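Local coordinates for putative sensory box/GGDEF family protein (Vibrio parahaemolyticus, PDB 3LID) that probably makes cyclic di-GMP from two GTP through its GGDEF domain, this piece being the extracellular double-PDC sensor domain that would receive the signal, at residues D35-I40 / Q76-Q81. Residues are numbered along the deposited sequence; the frame is centred on the assembly and turned at random.
Sequences DQIETI and QKLYKQ
Helix 9-45 contributes a face of less than two turns, 35-40, to this contact, while 76-81 carries the chain off the end of helix 59-76, through Lys77 with its positive phi (71°), into strand 79-86. The backbones stay well apart, Ile37 CA lying 8.8 Å from Leu78 CA, so side chains must bridge the gap. In Tyr79, chi1 of -55° sets CG anti to the carbonyl carbon, and the hydroxyl ends against the helix, with OH 3.5 Å from Ile37 CA and 3.7 Å from Ile40 CG2. A water 2.6 Å from Tyr79 OH satisfies this buried hydroxyl and makes a weak bond to Gln36 O, linking ring and helix. Leu78, with CG in the crowded position between N and the carbonyl carbon, lays CD1 over the centre of the Tyr79 ring and meets Ile37 CG1 at 4.0 Å. The extended Gln36 and the bent Gln76 meet tip to tip, their amide planes 78° apart, and Ile40 CG1 packs against the Gln76 amide. This is packing of the long N-terminal helix of a PDC sensor against the seven-stranded sheet: Tyr79 and Ile37 both touch Val172 of strand 163-173, and Leu78 also packs on Tyr176 of helix 174-181.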
ATOM      1  N   ASP A  35      -3.510  -1.694 -11.538  1.00 15.26           N
ATOM      2  CA  ASP A  35      -4.327  -2.404 -12.597  1.00 16.24           C
ATOM      3  C   ASP A  35      -4.575  -3.869 -12.130  1.00 16.32           C
ATOM      4  O   ASP A  35      -5.679  -4.425 -12.283  1.00 19.59           O
ATOM      5  CB  ASP A  35      -3.470  -2.425 -13.880  1.00 15.79           C
ATOM      6  CG  ASP A  35      -4.223  -2.992 -15.060  1.00 24.55           C
ATOM      7  OD1 ASP A  35      -5.026  -2.277 -15.646  1.00 32.84           O
ATOM      8  OD2 ASP A  35      -4.002  -4.173 -15.312  1.00 33.92           O
ATOM      9  N   GLN A  36      -3.566  -4.501 -11.559  1.00 15.51           N
ATOM     10  CA  GLN A  36      -3.645  -5.929 -11.143  1.00 17.36           C
ATOM     11  C   GLN A  36      -4.713  -6.004  -9.976  1.00 17.84           C
ATOM     12  O   GLN A  36      -5.548  -6.900  -9.896  1.00 17.09           O
ATOM     13  CB  GLN A  36      -2.277  -6.357 -10.609  1.00 18.58           C
ATOM     14  CG  GLN A  36      -2.111  -7.752 -10.197  1.00 26.29           C
ATOM     15  CD  GLN A  36      -0.649  -8.077  -9.705  1.00 29.97           C
ATOM     16  OE1 GLN A  36       0.350  -7.468 -10.157  1.00 31.20           O
ATOM     17  NE2 GLN A  36      -0.538  -9.035  -8.790  1.00 28.61           N
ATOM     18  N   ILE A  37      -4.629  -5.035  -9.056  1.00 15.09           N
ATOM     19  CA  ILE A  37      -5.587  -4.993  -7.936  1.00 16.21           C
ATOM     20  C   ILE A  37      -7.047  -4.728  -8.473  1.00 16.73           C
ATOM     21  O   ILE A  37      -8.037  -5.398  -8.035  1.00 18.35           O
ATOM     22  CB  ILE A  37      -5.233  -3.845  -7.020  1.00 16.20           C
ATOM     23  CG1 ILE A  37      -3.997  -4.220  -6.165  1.00 17.07           C
ATOM     24  CG2 ILE A  37      -6.438  -3.634  -6.022  1.00 18.86           C
ATOM     25  CD1 ILE A  37      -3.462  -2.925  -5.485  1.00 17.28           C
ATOM     26  N   GLU A  38      -7.190  -3.799  -9.384  1.00 17.94           N
ATOM     27  CA  GLU A  38      -8.527  -3.563  -9.992  1.00 20.17           C
ATOM     28  C   GLU A  38      -9.106  -4.785 -10.653  1.00 20.90           C
ATOM     29  O   GLU A  38     -10.282  -5.078 -10.466  1.00 19.16           O
ATOM     30  CB  GLU A  38      -8.509  -2.386 -10.941  1.00 21.54           C
ATOM     31  CG  GLU A  38      -8.158  -1.057 -10.199  1.00 22.80           C
ATOM     32  CD  GLU A  38      -7.890   0.100 -11.152  1.00 26.86           C
ATOM     33  OE1 GLU A  38      -7.505  -0.127 -12.326  1.00 29.67           O
ATOM     34  OE2 GLU A  38      -7.995   1.275 -10.684  1.00 31.38           O
ATOM     35  N   THR A  39      -8.283  -5.514 -11.391  1.00 18.55           N
ATOM     36  CA  THR A  39      -8.775  -6.693 -12.069  1.00 18.11           C
ATOM     37  C   THR A  39      -9.181  -7.798 -11.120  1.00 17.88           C
ATOM     38  O   THR A  39     -10.286  -8.456 -11.297  1.00 17.13           O
ATOM     39  CB  THR A  39      -7.728  -7.179 -13.094  1.00 20.02           C
ATOM     40  OG1 THR A  39      -7.422  -6.061 -13.964  1.00 21.31           O
ATOM     41  CG2 THR A  39      -8.292  -8.403 -13.861  1.00 20.79           C
ATOM     42  N   ILE A  40      -8.313  -8.080 -10.149  1.00 15.52           N
ATOM     43  CA  ILE A  40      -8.529  -9.195  -9.248  1.00 14.48           C
ATOM     44  C   ILE A  40      -9.727  -8.803  -8.356  1.00 16.35           C
ATOM     45  O   ILE A  40     -10.543  -9.706  -8.002  1.00 16.41           O
ATOM     46  CB  ILE A  40      -7.263  -9.452  -8.408  1.00 15.45           C
ATOM     47  CG1 ILE A  40      -6.192 -10.135  -9.215  1.00 16.78           C
ATOM     48  CG2 ILE A  40      -7.538 -10.343  -7.206  1.00 15.63           C
ATOM     49  CD1 ILE A  40      -6.569 -11.626  -9.626  1.00 19.91           C
ATOM     50  N   GLN A  76      -1.329 -14.022  -5.441  1.00 15.57           N
ATOM     51  CA  GLN A  76      -1.174 -12.574  -5.634  1.00 15.75           C
ATOM     52  C   GLN A  76      -0.166 -11.906  -4.667  1.00 14.96           C
ATOM     53  O   GLN A  76       0.373 -10.860  -5.024  1.00 15.83           O
ATOM     54  CB  GLN A  76      -2.549 -11.878  -5.525  1.00 15.85           C
ATOM     55  CG  GLN A  76      -3.433 -12.214  -6.708  1.00 18.33           C
ATOM     56  CD  GLN A  76      -2.864 -11.610  -7.997  1.00 18.12           C
ATOM     57  OE1 GLN A  76      -2.414 -12.337  -8.913  1.00 25.12           O
ATOM     58  NE2 GLN A  76      -2.792 -10.347  -8.034  1.00 16.77           N
ATOM     59  N   LYS A  77      -0.055 -12.437  -3.446  1.00 15.28           N
ATOM     60  CA  LYS A  77       0.909 -12.075  -2.368  1.00 15.06           C
ATOM     61  C   LYS A  77       0.650 -10.690  -1.712  1.00 14.40           C
ATOM     62  O   LYS A  77       1.053 -10.503  -0.555  1.00 16.59           O
ATOM     63  CB  LYS A  77       2.381 -12.144  -2.825  1.00 15.01           C
ATOM     64  CG  LYS A  77       2.643 -13.531  -3.404  1.00 17.88           C
ATOM     65  CD  LYS A  77       4.105 -13.556  -3.898  1.00 24.94           C
ATOM     66  CE  LYS A  77       4.314 -14.736  -4.785  1.00 34.91           C
ATOM     67  NZ  LYS A  77       4.465 -15.907  -3.960  1.00 43.26           N
ATOM     68  N   LEU A  78       0.001  -9.767  -2.424  1.00 14.40           N
ATOM     69  CA  LEU A  78      -0.099  -8.422  -1.919  1.00 15.51           C
ATOM     70  C   LEU A  78      -1.320  -8.172  -1.018  1.00 16.23           C
ATOM     71  O   LEU A  78      -1.464  -7.055  -0.493  1.00 17.74           O
ATOM     72  CB  LEU A  78      -0.116  -7.368  -3.063  1.00 16.57           C
ATOM     73  CG  LEU A  78      -1.187  -7.593  -4.152  1.00 18.69           C
ATOM     74  CD1 LEU A  78      -2.404  -6.934  -3.679  1.00 27.19           C
ATOM     75  CD2 LEU A  78      -0.746  -6.907  -5.507  1.00 25.98           C
ATOM     76  N   TYR A  79      -2.152  -9.186  -0.861  1.00 15.86           N
ATOM     77  CA  TYR A  79      -3.295  -9.074   0.115  1.00 16.22           C
ATOM     78  C   TYR A  79      -2.956  -9.705   1.444  1.00 16.08           C
ATOM     79  O   TYR A  79      -2.620 -10.885   1.488  1.00 18.93           O
ATOM     80  CB  TYR A  79      -4.578  -9.709  -0.436  1.00 16.02           C
ATOM     81  CG  TYR A  79      -4.959  -9.144  -1.761  1.00 15.36           C
ATOM     82  CD1 TYR A  79      -5.520  -7.882  -1.850  1.00 15.05           C
ATOM     83  CD2 TYR A  79      -4.693  -9.858  -2.965  1.00 15.73           C
ATOM     84  CE1 TYR A  79      -5.862  -7.322  -3.078  1.00 15.37           C
ATOM     85  CE2 TYR A  79      -5.052  -9.302  -4.191  1.00 16.94           C
ATOM     86  CZ  TYR A  79      -5.569  -8.020  -4.240  1.00 17.65           C
ATOM     87  OH  TYR A  79      -5.907  -7.460  -5.453  1.00 17.86           O
ATOM     88  N   LYS A  80      -2.971  -8.896   2.502  1.00 14.93           N
ATOM     89  CA  LYS A  80      -2.728  -9.380   3.840  1.00 16.96           C
ATOM     90  C   LYS A  80      -4.024 -10.053   4.416  1.00 15.14           C
ATOM     91  O   LYS A  80      -3.945 -10.984   5.187  1.00 16.21           O
ATOM     92  CB  LYS A  80      -2.261  -8.210   4.688  1.00 18.94           C
ATOM     93  CG  LYS A  80      -1.821  -8.701   6.058  1.00 27.93           C
ATOM     94  CD  LYS A  80      -0.750  -7.776   6.620  1.00 35.55           C
ATOM     95  CE  LYS A  80      -0.206  -8.314   7.914  1.00 43.50           C
ATOM     96  NZ  LYS A  80      -1.262  -8.216   8.964  1.00 44.85           N
ATOM     97  N   GLN A  81      -5.173  -9.611   3.952  1.00 13.26           N
ATOM     98  CA  GLN A  81      -6.431 -10.258   4.312  1.00 13.72           C
ATOM     99  C   GLN A  81      -7.381 -10.123   3.188  1.00 12.81           C
ATOM    100  O   GLN A  81      -7.305  -9.183   2.439  1.00 14.40           O
ATOM    101  CB  GLN A  81      -7.133  -9.481   5.500  1.00 14.41           C
ATOM    102  CG  GLN A  81      -6.274  -9.461   6.758  1.00 19.35           C
ATOM    103  CD  GLN A  81      -7.027  -8.742   7.879  1.00 23.50           C
ATOM    104  OE1 GLN A  81      -6.783  -7.548   8.189  1.00 23.30           O
ATOM    105  NE2 GLN A  81      -7.991  -9.448   8.440  1.00 17.68           N
TER
HETATM  106  O   HOH W   1      -4.257  -8.141  -7.379  1.00 18.90           O